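Tyrosinase (Burkholderia thailandensis, PDB 5ZRD) is a copper-dependent tyrosinase that oxidises phenols to catechols, and on to quinones as tyrosinases do. Local coordinates at residues 34-39 with 316-321; 70-75 with 476-481; 100-105 with 111-116. One frame throughout, in Å; residues are numbered along the deposited sequence.

Contact 1: residues 34-39 with 316-321. With CU (copper (II) ion), chain K; O (oxygen atom), chain L.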
ATOM      1  N   ARG A  34     -18.418  -6.705 -45.525  1.00 43.89           N
ATOM      2  CA  ARG A  34     -19.333  -5.606 -45.225  1.00 41.82           C
ATOM      3  C   ARG A  34     -19.581  -5.550 -43.722  1.00 36.95           C
ATOM      4  O   ARG A  34     -19.686  -4.474 -43.191  1.00 39.63           O
ATOM      5  CB  ARG A  34     -20.656  -5.741 -45.993  1.00 51.67           C
ATOM      6  CG  ARG A  34     -21.727  -4.725 -45.595  1.00 57.23           C
ATOM      7  CD  ARG A  34     -23.047  -4.901 -46.340  1.00 58.55           C
ATOM      8  NE  ARG A  34     -22.904  -4.492 -47.728  1.00 58.43           N
ATOM      9  CZ  ARG A  34     -22.839  -5.313 -48.773  1.00 68.76           C
ATOM     10  NH1 ARG A  34     -22.642  -4.794 -49.975  1.00 64.38           N
ATOM     11  NH2 ARG A  34     -22.971  -6.629 -48.628  1.00 62.24           N
ATOM     12  N   ALA A  35     -19.695  -6.708 -43.065  1.00 37.39           N
ATOM     13  CA  ALA A  35     -19.926  -6.779 -41.601  1.00 37.23           C
ATOM     14  C   ALA A  35     -18.712  -6.246 -40.829  1.00 35.50           C
ATOM     15  O   ALA A  35     -18.847  -5.565 -39.799  1.00 38.97           O
ATOM     16  CB  ALA A  35     -20.213  -8.209 -41.202  1.00 39.99           C
ATOM     17  N   TRP A  36     -17.521  -6.583 -41.317  1.00 31.22           N
ATOM     18  CA  TRP A  36     -16.306  -6.163 -40.664  1.00 34.02           C
ATOM     19  C   TRP A  36     -16.129  -4.645 -40.846  1.00 37.72           C
ATOM     20  O   TRP A  36     -15.732  -3.928 -39.892  1.00 32.47           O
ATOM     21  CB  TRP A  36     -15.111  -6.956 -41.205  1.00 34.98           C
ATOM     22  CG  TRP A  36     -14.821  -8.202 -40.438  1.00 34.89           C
ATOM     23  CD1 TRP A  36     -15.258  -9.474 -40.689  1.00 38.11           C
ATOM     24  CD2 TRP A  36     -14.001  -8.288 -39.271  1.00 36.89           C
ATOM     25  NE1 TRP A  36     -14.765 -10.343 -39.752  1.00 38.74           N
ATOM     26  CE2 TRP A  36     -14.005  -9.637 -38.862  1.00 37.85           C
ATOM     27  CE3 TRP A  36     -13.283  -7.349 -38.531  1.00 36.06           C
ATOM     28  CZ2 TRP A  36     -13.292 -10.065 -37.755  1.00 35.64           C
ATOM     29  CZ3 TRP A  36     -12.582  -7.769 -37.432  1.00 35.11           C
ATOM     30  CH2 TRP A  36     -12.590  -9.109 -37.057  1.00 37.06           C
ATOM     31  N   VAL A  37     -16.440  -4.134 -42.047  1.00 37.22           N
ATOM     32  CA  VAL A  37     -16.438  -2.662 -42.233  1.00 39.73           C
ATOM     33  C   VAL A  37     -17.387  -2.032 -41.203  1.00 38.32           C
ATOM     34  O   VAL A  37     -17.027  -1.124 -40.454  1.00 36.73           O
ATOM     35  CB  VAL A  37     -16.802  -2.274 -43.681  1.00 42.53           C
ATOM     36  CG1 VAL A  37     -16.947  -0.764 -43.827  1.00 42.33           C
ATOM     37  CG2 VAL A  37     -15.781  -2.804 -44.680  1.00 39.44           C
ATOM     38  N   GLY A  38     -18.583  -2.580 -41.087  1.00 38.53           N
ATOM     39  CA  GLY A  38     -19.564  -2.014 -40.165  1.00 39.81           C
ATOM     40  C   GLY A  38     -19.120  -2.014 -38.712  1.00 38.05           C
ATOM     41  O   GLY A  38     -19.294  -1.006 -38.014  1.00 45.28           O
ATOM     42  N   ILE A  39     -18.565  -3.124 -38.208  1.00 44.92           N
ATOM     43  CA  ILE A  39     -18.179  -3.149 -36.755  1.00 39.76           C
ATOM     44  C   ILE A  39     -16.957  -2.255 -36.536  1.00 33.85           C
ATOM     45  O   ILE A  39     -16.796  -1.675 -35.462  1.00 33.29           O
ATOM     46  CB  ILE A  39     -17.997  -4.581 -36.187  1.00 46.55           C
ATOM     47  CG1 ILE A  39     -16.804  -5.349 -36.770  1.00 46.76           C
ATOM     48  CG2 ILE A  39     -19.287  -5.392 -36.318  1.00 45.21           C
ATOM     49  CD1 ILE A  39     -16.343  -6.523 -35.893  1.00 46.53           C
ATOM     50  N   PHE A 316      -6.755 -12.176 -35.527  1.00 29.12           N
ATOM     51  CA  PHE A 316      -7.013 -12.860 -34.247  1.00 29.90           C
ATOM     52  C   PHE A 316      -8.278 -13.723 -34.314  1.00 28.84           C
ATOM     53  O   PHE A 316      -8.270 -14.838 -33.860  1.00 32.88           O
ATOM     54  CB  PHE A 316      -7.160 -11.866 -33.112  1.00 28.60           C
ATOM     55  CG  PHE A 316      -7.424 -12.500 -31.772  1.00 30.52           C
ATOM     56  CD1 PHE A 316      -8.713 -12.845 -31.399  1.00 28.80           C
ATOM     57  CD2 PHE A 316      -6.387 -12.717 -30.876  1.00 29.04           C
ATOM     58  CE1 PHE A 316      -8.941 -13.418 -30.166  1.00 29.74           C
ATOM     59  CE2 PHE A 316      -6.616 -13.299 -29.642  1.00 27.85           C
ATOM     60  CZ  PHE A 316      -7.892 -13.656 -29.297  1.00 30.27           C
ATOM     61  N   PHE A 317      -9.332 -13.241 -34.934  1.00 31.01           N
ATOM     62  CA  PHE A 317     -10.648 -13.895 -34.833  1.00 30.69           C
ATOM     63  C   PHE A 317     -10.765 -15.037 -35.847  1.00 33.99           C
ATOM     64  O   PHE A 317     -11.422 -16.057 -35.555  1.00 31.86           O
ATOM     65  CB  PHE A 317     -11.755 -12.843 -34.937  1.00 28.06           C
ATOM     66  CG  PHE A 317     -11.759 -11.985 -33.713  1.00 27.74           C
ATOM     67  CD1 PHE A 317     -10.904 -10.909 -33.624  1.00 29.97           C
ATOM     68  CD2 PHE A 317     -12.442 -12.379 -32.586  1.00 26.29           C
ATOM     69  CE1 PHE A 317     -10.816 -10.178 -32.456  1.00 29.29           C
ATOM     70  CE2 PHE A 317     -12.362 -11.634 -31.419  1.00 28.69           C
ATOM     71  CZ  PHE A 317     -11.553 -10.536 -31.352  1.00 29.13           C
ATOM     72  N   PHE A 318     -10.114 -14.894 -36.996  1.00 30.24           N
ATOM     73  CA  PHE A 318     -10.081 -15.975 -37.996  1.00 29.30           C
ATOM     74  C   PHE A 318      -9.297 -17.180 -37.442  1.00 31.48           C
ATOM     75  O   PHE A 318      -9.637 -18.352 -37.663  1.00 31.17           O
ATOM     76  CB  PHE A 318      -9.465 -15.439 -39.294  1.00 31.19           C
ATOM     77  CG  PHE A 318     -10.394 -14.480 -39.991  1.00 31.08           C
ATOM     78  CD1 PHE A 318     -10.433 -13.148 -39.627  1.00 31.65           C
ATOM     79  CD2 PHE A 318     -11.304 -14.932 -40.922  1.00 31.13           C
ATOM     80  CE1 PHE A 318     -11.339 -12.287 -40.211  1.00 35.06           C
ATOM     81  CE2 PHE A 318     -12.185 -14.054 -41.530  1.00 34.33           C
ATOM     82  CZ  PHE A 318     -12.203 -12.736 -41.173  1.00 32.31           C
ATOM     83  N   HIS A 319      -8.216 -16.864 -36.740  1.00 30.92           N
ATOM     84  CA  HIS A 319      -7.365 -17.832 -36.104  1.00 30.04           C
ATOM     85  C   HIS A 319      -8.111 -18.547 -34.971  1.00 30.21           C
ATOM     86  O   HIS A 319      -8.097 -19.772 -34.887  1.00 29.41           O
ATOM     87  CB  HIS A 319      -6.127 -17.136 -35.547  1.00 28.11           C
ATOM     88  CG  HIS A 319      -5.413 -17.920 -34.506  1.00 27.16           C
ATOM     89  ND1 HIS A 319      -4.832 -19.134 -34.766  1.00 26.86           N
ATOM     90  CD2 HIS A 319      -5.190 -17.661 -33.205  1.00 30.98           C
ATOM     91  CE1 HIS A 319      -4.240 -19.572 -33.674  1.00 29.50           C
ATOM     92  NE2 HIS A 319      -4.486 -18.698 -32.691  1.00 32.34           N
ATOM     93  N   HIS A 320      -8.693 -17.757 -34.091  1.00 29.10           N
ATOM     94  CA  HIS A 320      -9.393 -18.277 -32.963  1.00 32.75           C
ATOM     95  C   HIS A 320     -10.670 -19.003 -33.367  1.00 33.11           C
ATOM     96  O   HIS A 320     -11.122 -19.843 -32.604  1.00 34.04           O
ATOM     97  CB  HIS A 320      -9.681 -17.207 -31.919  1.00 34.47           C
ATOM     98  CG  HIS A 320      -8.647 -17.226 -30.845  1.00 36.74           C
ATOM     99  ND1 HIS A 320      -8.668 -18.151 -29.843  1.00 32.51           N
ATOM    100  CD2 HIS A 320      -7.535 -16.488 -30.665  1.00 36.55           C
ATOM    101  CE1 HIS A 320      -7.625 -17.976 -29.073  1.00 37.72           C
ATOM    102  NE2 HIS A 320      -6.936 -16.946 -29.538  1.00 40.82           N
ATOM    103  N   CYS A 321     -11.192 -18.765 -34.557  1.00 35.17           N
ATOM    104  CA  CYS A 321     -12.333 -19.553 -35.018  1.00 35.61           C
ATOM    105  C   CYS A 321     -11.812 -20.945 -35.422  1.00 34.70           C
ATOM    106  O   CYS A 321     -12.456 -21.993 -35.186  1.00 26.95           O
ATOM    107  CB  CYS A 321     -13.082 -18.799 -36.115  1.00 39.27           C
ATOM    108  SG  CYS A 321     -14.551 -19.636 -36.773  1.00 36.26           S
TER
HETATM  109 CU    CU K 607      -5.121 -16.582 -29.278  1.00 45.09          CU
HETATM  110  O     O L 608      -4.787 -15.909 -27.243  1.00 25.84           O
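His320 NE2 holds its copper ion at 1.9 Å, and two aromatic residues shortly before it in the chain, Phe317 and Phe318, meet Trp36 of helix 27-41. His277 and His281 complete the protein ligands of this copper, which also binds the oxygen atom. Toward helix 27-41 the contact is purely aromatic. The Phe318 ring and the five-membered ring of Trp36 lie close to parallel, their planes 24° apart, but they are slid so far past one another, with centroids 5.5 Å apart, that they barely overlap. Phe318 CE1 lies 3.8 Å from Trp36 CZ2, and Phe318 CZ comes equally near to Trp36 NE1. That indole nitrogen is buried here with no hydrogen-bond partner in the model. Phe317 meets the far end of the indole, its CD1 lying near the ring plane at the edge, 4.2 Å from Trp36 CH2. Behind it Phe316 CD1 sits over the centre of the Phe317 ring. With CG trans to its own backbone N (chi1 -180°), Phe316 is directed toward the metal, and its CE2 comes within 3.6 Å of the copper. An aromatic layer thus backs a histidine-bearing helix, an arrangement belonging to the helical core around the type-3 dicopper site of tyrosinases.

Contact 2: residues 70-75 with 476-481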
ATOM      1  N   LEU A  70       3.220  -3.525  -4.508  1.00 37.76           N
ATOM      2  CA  LEU A  70       3.817  -4.463  -3.519  1.00 40.75           C
ATOM      3  C   LEU A  70       5.339  -4.626  -3.729  1.00 42.55           C
ATOM      4  O   LEU A  70       5.832  -4.564  -4.853  1.00 39.64           O
ATOM      5  CB  LEU A  70       3.129  -5.826  -3.646  1.00 38.77           C
ATOM      6  CG  LEU A  70       1.672  -5.875  -3.210  1.00 39.51           C
ATOM      7  CD1 LEU A  70       1.002  -7.143  -3.739  1.00 38.25           C
ATOM      8  CD2 LEU A  70       1.575  -5.776  -1.691  1.00 38.46           C
ATOM      9  N   PRO A  71       6.093  -4.910  -2.640  1.00 44.05           N
ATOM     10  CA  PRO A  71       7.499  -5.255  -2.780  1.00 43.98           C
ATOM     11  C   PRO A  71       7.680  -6.611  -3.463  1.00 42.17           C
ATOM     12  O   PRO A  71       6.716  -7.347  -3.599  1.00 44.02           O
ATOM     13  CB  PRO A  71       8.094  -5.317  -1.363  1.00 45.34           C
ATOM     14  CG  PRO A  71       6.909  -5.293  -0.439  1.00 46.02           C
ATOM     15  CD  PRO A  71       5.734  -4.756  -1.231  1.00 43.56           C
ATOM     16  N   GLN A  72       8.932  -6.906  -3.793  1.00 44.20           N
ATOM     17  CA  GLN A  72       9.387  -8.023  -4.653  1.00 47.67           C
ATOM     18  C   GLN A  72       8.891  -9.372  -4.100  1.00 44.44           C
ATOM     19  O   GLN A  72       8.410 -10.196  -4.868  1.00 42.78           O
ATOM     20  CB  GLN A  72      10.924  -7.976  -4.771  1.00 54.34           C
ATOM     21  CG  GLN A  72      11.609  -9.331  -4.969  1.00 63.68           C
ATOM     22  CD  GLN A  72      13.035  -9.227  -5.479  1.00 72.51           C
ATOM     23  OE1 GLN A  72      13.361  -9.664  -6.591  1.00 76.28           O
ATOM     24  NE2 GLN A  72      13.911  -8.652  -4.668  1.00 56.11           N
ATOM     25  N   ASP A  73       8.997  -9.572  -2.787  1.00 38.40           N
ATOM     26  CA  ASP A  73       8.604 -10.805  -2.137  1.00 44.34           C
ATOM     27  C   ASP A  73       7.127 -10.992  -1.888  1.00 37.87           C
ATOM     28  O   ASP A  73       6.745 -11.985  -1.321  1.00 35.00           O
ATOM     29  CB  ASP A  73       9.313 -10.919  -0.795  1.00 59.11           C
ATOM     30  CG  ASP A  73      10.790 -11.142  -0.959  1.00 73.47           C
ATOM     31  OD1 ASP A  73      11.200 -11.670  -2.020  1.00 86.99           O
ATOM     32  OD2 ASP A  73      11.545 -10.786  -0.033  1.00 93.59           O
ATOM     33  N   ASP A  74       6.304 -10.031  -2.279  1.00 37.62           N
ATOM     34  CA  ASP A  74       4.896 -10.051  -1.937  1.00 34.50           C
ATOM     35  C   ASP A  74       4.029 -10.009  -3.171  1.00 35.42           C
ATOM     36  O   ASP A  74       2.825 -10.339  -3.116  1.00 35.84           O
ATOM     37  CB  ASP A  74       4.558  -8.818  -1.080  1.00 34.88           C
ATOM     38  CG  ASP A  74       5.077  -8.903   0.359  1.00 34.70           C
ATOM     39  OD1 ASP A  74       5.654  -9.932   0.770  1.00 33.46           O
ATOM     40  OD2 ASP A  74       4.943  -7.882   1.082  1.00 38.26           O
ATOM     41  N   ILE A  75       4.624  -9.525  -4.263  1.00 34.39           N
ATOM     42  CA  ILE A  75       3.904  -9.213  -5.518  1.00 33.31           C
ATOM     43  C   ILE A  75       3.692 -10.530  -6.283  1.00 29.54           C
ATOM     44  O   ILE A  75       4.437 -11.506  -6.108  1.00 28.63           O
ATOM     45  CB  ILE A  75       4.688  -8.189  -6.382  1.00 34.84           C
ATOM     46  CG1 ILE A  75       3.841  -7.627  -7.523  1.00 35.67           C
ATOM     47  CG2 ILE A  75       5.986  -8.797  -6.911  1.00 31.03           C
ATOM     48  CD1 ILE A  75       4.441  -6.387  -8.212  1.00 35.83           C
ATOM     49  N   ALA A 476      12.691  -2.351 -10.015  1.00 88.62           N
ATOM     50  CA  ALA A 476      13.732  -2.828 -10.980  1.00101.06           C
ATOM     51  C   ALA A 476      14.116  -4.293 -10.702  1.00112.40           C
ATOM     52  O   ALA A 476      14.710  -4.960 -11.560  1.00105.05           O
ATOM     53  CB  ALA A 476      14.951  -1.931 -10.928  1.00 91.86           C
ATOM     54  N   ASN A 477      13.738  -4.789  -9.521  1.00123.19           N
ATOM     55  CA  ASN A 477      14.214  -6.065  -8.963  1.00124.50           C
ATOM     56  C   ASN A 477      13.389  -7.265  -9.473  1.00125.80           C
ATOM     57  O   ASN A 477      13.988  -8.223  -9.973  1.00108.00           O
ATOM     58  CB  ASN A 477      14.238  -6.015  -7.427  1.00125.43           C
ATOM     59  CG  ASN A 477      12.953  -5.523  -6.781  1.00119.09           C
ATOM     60  OD1 ASN A 477      11.968  -5.211  -7.455  1.00 89.66           O
ATOM     61  ND2 ASN A 477      12.954  -5.447  -5.459  1.00114.94           N
ATOM     62  N   CYS A 478      12.048  -7.238  -9.320  1.00135.82           N
ATOM     63  CA  CYS A 478      11.135  -8.407  -9.602  1.00128.63           C
ATOM     64  C   CYS A 478      10.086  -8.045 -10.665  1.00122.65           C
ATOM     65  O   CYS A 478       9.138  -7.278 -10.415  1.00105.38           O
ATOM     66  CB  CYS A 478      10.406  -8.901  -8.348  1.00124.73           C
ATOM     67  SG  CYS A 478       9.316 -10.341  -8.587  1.00 88.17           S
ATOM     68  N   LEU A 479      10.253  -8.660 -11.833  1.00120.62           N
ATOM     69  CA  LEU A 479       9.286  -8.586 -12.925  1.00117.64           C
ATOM     70  C   LEU A 479       8.126  -9.563 -12.639  1.00122.82           C
ATOM     71  O   LEU A 479       7.018  -9.118 -12.315  1.00122.29           O
ATOM     72  CB  LEU A 479      10.026  -8.887 -14.237  1.00103.85           C
ATOM     73  CG  LEU A 479       9.466  -8.220 -15.490  1.00 95.93           C
ATOM     74  CD1 LEU A 479      10.577  -7.866 -16.465  1.00 87.03           C
ATOM     75  CD2 LEU A 479       8.419  -9.108 -16.148  1.00106.23           C
ATOM     76  N   THR A 480       8.392 -10.875 -12.715  1.00123.08           N
ATOM     77  CA  THR A 480       7.409 -11.960 -12.423  1.00123.84           C
ATOM     78  C   THR A 480       8.138 -13.314 -12.499  1.00121.68           C
ATOM     79  O   THR A 480       8.422 -13.786 -13.596  1.00110.83           O
ATOM     80  CB  THR A 480       6.191 -11.872 -13.360  1.00118.86           C
ATOM     81  OG1 THR A 480       5.250 -10.984 -12.755  1.00118.36           O
ATOM     82  CG2 THR A 480       5.501 -13.195 -13.628  1.00113.51           C
ATOM     83  N   HIS A 481       8.442 -13.941 -11.352  1.00119.22           N
ATOM     84  CA  HIS A 481       9.333 -15.132 -11.316  1.00119.87           C
ATOM     85  C   HIS A 481       8.572 -16.413 -11.699  1.00121.27           C
ATOM     86  O   HIS A 481       7.474 -16.673 -11.184  1.00105.89           O
ATOM     87  CB  HIS A 481      10.033 -15.241  -9.952  1.00120.13           C
ATOM     88  CG  HIS A 481      11.259 -14.398  -9.860  1.00116.58           C
ATOM     89  ND1 HIS A 481      12.514 -14.939  -9.658  1.00109.64           N
ATOM     90  CD2 HIS A 481      11.432 -13.064  -9.981  1.00111.32           C
ATOM     91  CE1 HIS A 481      13.406 -13.970  -9.633  1.00117.75           C
ATOM     92  NE2 HIS A 481      12.767 -12.808  -9.830  1.00117.01           N
TER
HETATM   93  O   HOH W   1      11.208  -4.712  -3.234  1.00 46.55           O
HETATM   94  O   HOH W   2      14.727 -10.500  -8.729  1.00 60.18           O
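Gln72 and Asn477 lay their side chains across each other where two loops meet, and Gln72 sits in a type I beta turn, closed by the bond from Asp74 N to Pro71 O. The partner loop, 476-481, lies between strands 456-466 and 485-489. The two amide planes are 38° apart, and the groups do not pair: Gln72 NE2 and Asn477 ND2 are 3.4 Å apart, but both are donors. Instead, Asn477 ND2 packs against the aliphatic start of the glutamine, 3.3 Å from Gln72 CB, and donates to a water at 2.9 Å that also accepts from the backbone N of Gln72. A second water bridges the other end of the glutamine. It lies 2.7 Å from Gln72 OE1 and close to Asn477 O, with His481 NE2 a longer partner; more acceptors lie in its reach than it has protons, so which of them it serves is not certain. Solvent therefore supplies the polar links between the loops, while the direct contacts are van der Waals. With CG roughly opposite its backbone N (chi1 150°), the glutamine runs on extended along the methylene of Cys478, whose CB is 3.5 Å from Gln72 OE1. The junction is far from the copper site and close to subunit boundaries: Asp74 forms a salt bridge with Arg64 of the second subunit, and Leu479 packs on Pro163 of the third. Cys478 can be joined to Cys475 as a disulfide, yet in this structure that bond is absent. With chi1 at -178°, the Cys478 sulfur points in beneath the turn, where SG rests 4.0 Å from the CG2 methyl of Ile75.

Contact 3: residues 100-105 with 111-116; sequences KLEEAL and GVSMPF
Met114 rests its sulfur against two leucines one turn apart on helix 90-108: SD lies 3.9 Å from Leu105 CD1 and 4.1 Å from Leu101 CD2. The methionine leaves its backbone with CG trans to N, then bends at chi2 (65°), which brings SD against both leucines while the end of the chain leads off toward Phe318. Two residues earlier, Val112 sets CG1 against Leu105 CB at 3.8 Å and extends the apolar seam toward the end of the helix. Outside this core the contact becomes polar through Glu102. Its chain reaches out extended across the methionine, with Met114 CB beside its CG, and OE2 accepts the backbone N-H of Met114 at 2.8 Å. The bond is nearly straight, 169° at the hydrogen, and uses the anti lone pair of OE2. The same oxygen lies 3.3 Å from Ser113 CA. This buried carboxylate is well compensated: Arg9 bridges to OE2 and also bonds Ser113 OG, while Arg11 takes OE1, a setting that would favour the ionised form. Farther out, Val112 O receives Gln106 NE2. The chain thus leaves helix 90-108, which carries the copper ligand His94, doubles back alongside it before helix 122-127, and packs against Phe318 of helix 315-334, in the helical core that surrounds the tyrosinase dicopper site.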
ATOM      1  N   LYS A 100     -19.258 -13.801 -29.534  1.00 32.79           N
ATOM      2  CA  LYS A 100     -19.668 -12.442 -29.236  1.00 33.19           C
ATOM      3  C   LYS A 100     -19.274 -11.471 -30.369  1.00 35.99           C
ATOM      4  O   LYS A 100     -20.059 -10.557 -30.743  1.00 34.39           O
ATOM      5  CB  LYS A 100     -19.113 -12.022 -27.875  1.00 36.09           C
ATOM      6  CG  LYS A 100     -19.971 -12.437 -26.682  1.00 41.01           C
ATOM      7  CD  LYS A 100     -21.423 -11.995 -26.823  1.00 43.66           C
ATOM      8  CE  LYS A 100     -22.280 -12.311 -25.615  1.00 48.27           C
ATOM      9  NZ  LYS A 100     -23.693 -11.906 -25.822  1.00 49.45           N
ATOM     10  N   LEU A 101     -18.112 -11.658 -30.969  1.00 35.91           N
ATOM     11  CA  LEU A 101     -17.747 -10.801 -32.108  1.00 38.40           C
ATOM     12  C   LEU A 101     -18.663 -11.139 -33.286  1.00 36.36           C
ATOM     13  O   LEU A 101     -19.032 -10.293 -34.064  1.00 30.08           O
ATOM     14  CB  LEU A 101     -16.271 -10.987 -32.495  1.00 33.72           C
ATOM     15  CG  LEU A 101     -15.893 -10.250 -33.776  1.00 35.06           C
ATOM     16  CD1 LEU A 101     -14.612  -9.463 -33.607  1.00 33.84           C
ATOM     17  CD2 LEU A 101     -15.802 -11.222 -34.949  1.00 36.37           C
ATOM     18  N   GLU A 102     -18.955 -12.410 -33.435  1.00 36.04           N
ATOM     19  CA  GLU A 102     -19.866 -12.817 -34.485  1.00 37.12           C
ATOM     20  C   GLU A 102     -21.255 -12.199 -34.230  1.00 40.28           C
ATOM     21  O   GLU A 102     -21.924 -11.868 -35.184  1.00 41.89           O
ATOM     22  CB  GLU A 102     -19.925 -14.339 -34.517  1.00 34.79           C
ATOM     23  CG  GLU A 102     -20.643 -14.903 -35.724  1.00 34.61           C
ATOM     24  CD  GLU A 102     -20.816 -16.406 -35.676  1.00 34.70           C
ATOM     25  OE1 GLU A 102     -21.295 -16.920 -34.597  1.00 38.47           O
ATOM     26  OE2 GLU A 102     -20.505 -17.058 -36.717  1.00 35.42           O
ATOM     27  N   GLU A 103     -21.688 -12.031 -32.978  1.00 35.67           N
ATOM     28  CA  GLU A 103     -23.013 -11.384 -32.705  1.00 43.26           C
ATOM     29  C   GLU A 103     -22.976  -9.936 -33.215  1.00 42.45           C
ATOM     30  O   GLU A 103     -23.945  -9.464 -33.795  1.00 45.36           O
ATOM     31  CB  GLU A 103     -23.390 -11.388 -31.215  1.00 42.29           C
ATOM     32  CG  GLU A 103     -24.160 -12.625 -30.778  1.00 51.65           C
ATOM     33  CD  GLU A 103     -24.728 -12.586 -29.360  1.00 54.88           C
ATOM     34  OE1 GLU A 103     -24.234 -11.783 -28.544  1.00 51.69           O
ATOM     35  OE2 GLU A 103     -25.669 -13.362 -29.077  1.00 61.20           O
ATOM     36  N   ALA A 104     -21.833  -9.272 -33.021  1.00 44.38           N
ATOM     37  CA  ALA A 104     -21.556  -7.926 -33.531  1.00 39.36           C
ATOM     38  C   ALA A 104     -21.535  -7.902 -35.059  1.00 38.40           C
ATOM     39  O   ALA A 104     -22.083  -6.981 -35.643  1.00 45.20           O
ATOM     40  CB  ALA A 104     -20.246  -7.434 -32.991  1.00 45.91           C
ATOM     41  N   LEU A 105     -20.907  -8.858 -35.718  1.00 34.56           N
ATOM     42  CA  LEU A 105     -20.928  -8.807 -37.170  1.00 39.40           C
ATOM     43  C   LEU A 105     -22.394  -8.887 -37.648  1.00 42.47           C
ATOM     44  O   LEU A 105     -22.749  -8.319 -38.689  1.00 41.13           O
ATOM     45  CB  LEU A 105     -20.105  -9.940 -37.793  1.00 33.01           C
ATOM     46  CG  LEU A 105     -18.602  -9.956 -37.538  1.00 33.71           C
ATOM     47  CD1 LEU A 105     -18.011 -11.221 -38.128  1.00 34.49           C
ATOM     48  CD2 LEU A 105     -17.891  -8.753 -38.143  1.00 36.52           C
ATOM     49  N   GLY A 111     -27.548 -12.780 -39.769  1.00 43.47           N
ATOM     50  CA  GLY A 111     -27.227 -14.195 -40.058  1.00 45.82           C
ATOM     51  C   GLY A 111     -25.859 -14.382 -40.724  1.00 43.88           C
ATOM     52  O   GLY A 111     -25.605 -15.441 -41.322  1.00 45.47           O
ATOM     53  N   VAL A 112     -24.940 -13.418 -40.656  1.00 39.82           N
ATOM     54  CA  VAL A 112     -23.590 -13.704 -41.208  1.00 43.41           C
ATOM     55  C   VAL A 112     -22.872 -14.610 -40.183  1.00 42.13           C
ATOM     56  O   VAL A 112     -23.180 -14.572 -38.963  1.00 39.34           O
ATOM     57  CB  VAL A 112     -22.772 -12.436 -41.532  1.00 39.12           C
ATOM     58  CG1 VAL A 112     -22.238 -11.770 -40.286  1.00 41.93           C
ATOM     59  CG2 VAL A 112     -21.609 -12.726 -42.467  1.00 45.27           C
ATOM     60  N   SER A 113     -21.947 -15.415 -40.696  1.00 36.69           N
ATOM     61  CA  SER A 113     -21.122 -16.347 -39.906  1.00 41.68           C
ATOM     62  C   SER A 113     -19.631 -15.991 -40.015  1.00 43.64           C
ATOM     63  O   SER A 113     -19.079 -15.693 -41.110  1.00 42.80           O
ATOM     64  CB  SER A 113     -21.346 -17.791 -40.339  1.00 40.64           C
ATOM     65  OG  SER A 113     -22.662 -18.207 -39.990  1.00 45.77           O
ATOM     66  N   MET A 114     -18.976 -16.096 -38.869  1.00 43.57           N
ATOM     67  CA  MET A 114     -17.557 -15.874 -38.792  1.00 41.55           C
ATOM     68  C   MET A 114     -16.852 -17.125 -39.313  1.00 38.40           C
ATOM     69  O   MET A 114     -16.990 -18.181 -38.729  1.00 40.80           O
ATOM     70  CB  MET A 114     -17.150 -15.604 -37.340  1.00 44.25           C
ATOM     71  CG  MET A 114     -15.668 -15.336 -37.161  1.00 47.18           C
ATOM     72  SD  MET A 114     -15.108 -13.823 -37.986  1.00 41.75           S
ATOM     73  CE  MET A 114     -13.444 -14.321 -38.425  1.00 39.44           C
ATOM     74  N   PRO A 115     -16.107 -17.011 -40.413  1.00 35.82           N
ATOM     75  CA  PRO A 115     -15.430 -18.190 -40.917  1.00 34.42           C
ATOM     76  C   PRO A 115     -14.118 -18.423 -40.166  1.00 35.64           C
ATOM     77  O   PRO A 115     -13.754 -17.598 -39.313  1.00 34.35           O
ATOM     78  CB  PRO A 115     -15.104 -17.877 -42.384  1.00 34.91           C
ATOM     79  CG  PRO A 115     -14.968 -16.381 -42.406  1.00 35.24           C
ATOM     80  CD  PRO A 115     -15.833 -15.851 -41.277  1.00 35.27           C
ATOM     81  N   PHE A 116     -13.446 -19.518 -40.521  1.00 31.61           N
ATOM     82  CA  PHE A 116     -12.201 -19.920 -39.874  1.00 33.07           C
ATOM     83  C   PHE A 116     -11.076 -19.924 -40.914  1.00 33.10           C
ATOM     84  O   PHE A 116     -11.243 -20.341 -42.058  1.00 32.84           O
ATOM     85  CB  PHE A 116     -12.313 -21.278 -39.169  1.00 33.41           C
ATOM     86  CG  PHE A 116     -12.749 -22.447 -40.018  1.00 32.77           C
ATOM     87  CD1 PHE A 116     -14.095 -22.769 -40.145  1.00 35.12           C
ATOM     88  CD2 PHE A 116     -11.821 -23.257 -40.651  1.00 35.79           C
ATOM     89  CE1 PHE A 116     -14.510 -23.848 -40.915  1.00 34.21           C
ATOM     90  CE2 PHE A 116     -12.233 -24.344 -41.415  1.00 37.16           C
ATOM     91  CZ  PHE A 116     -13.580 -24.631 -41.556  1.00 35.35           C
TER

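How the contacts relate
Contacts 1 and 3 are neighbours, their centres 7 Å apart, whereas contact 2 lies 38 Å from the first and 41 Å from the third. Along the chain the segments come in the order 34-39, 70-75, 100-105, 111-116, 316-321, 476-481, so contacts 1 and 2 interleave and contact 3 falls within the span of both. Helices 27-41, 90-108 and 315-334 converge where contacts 1 and 3 touch: Met114 packs on Phe318, and Leu105 on Trp36. These two contacts make one buried layer that includes two copper-binding helices, 90-108 and 315-334, while contact 2 ties an early loop to the C-terminal part of the chain near the surface, beside other subunits.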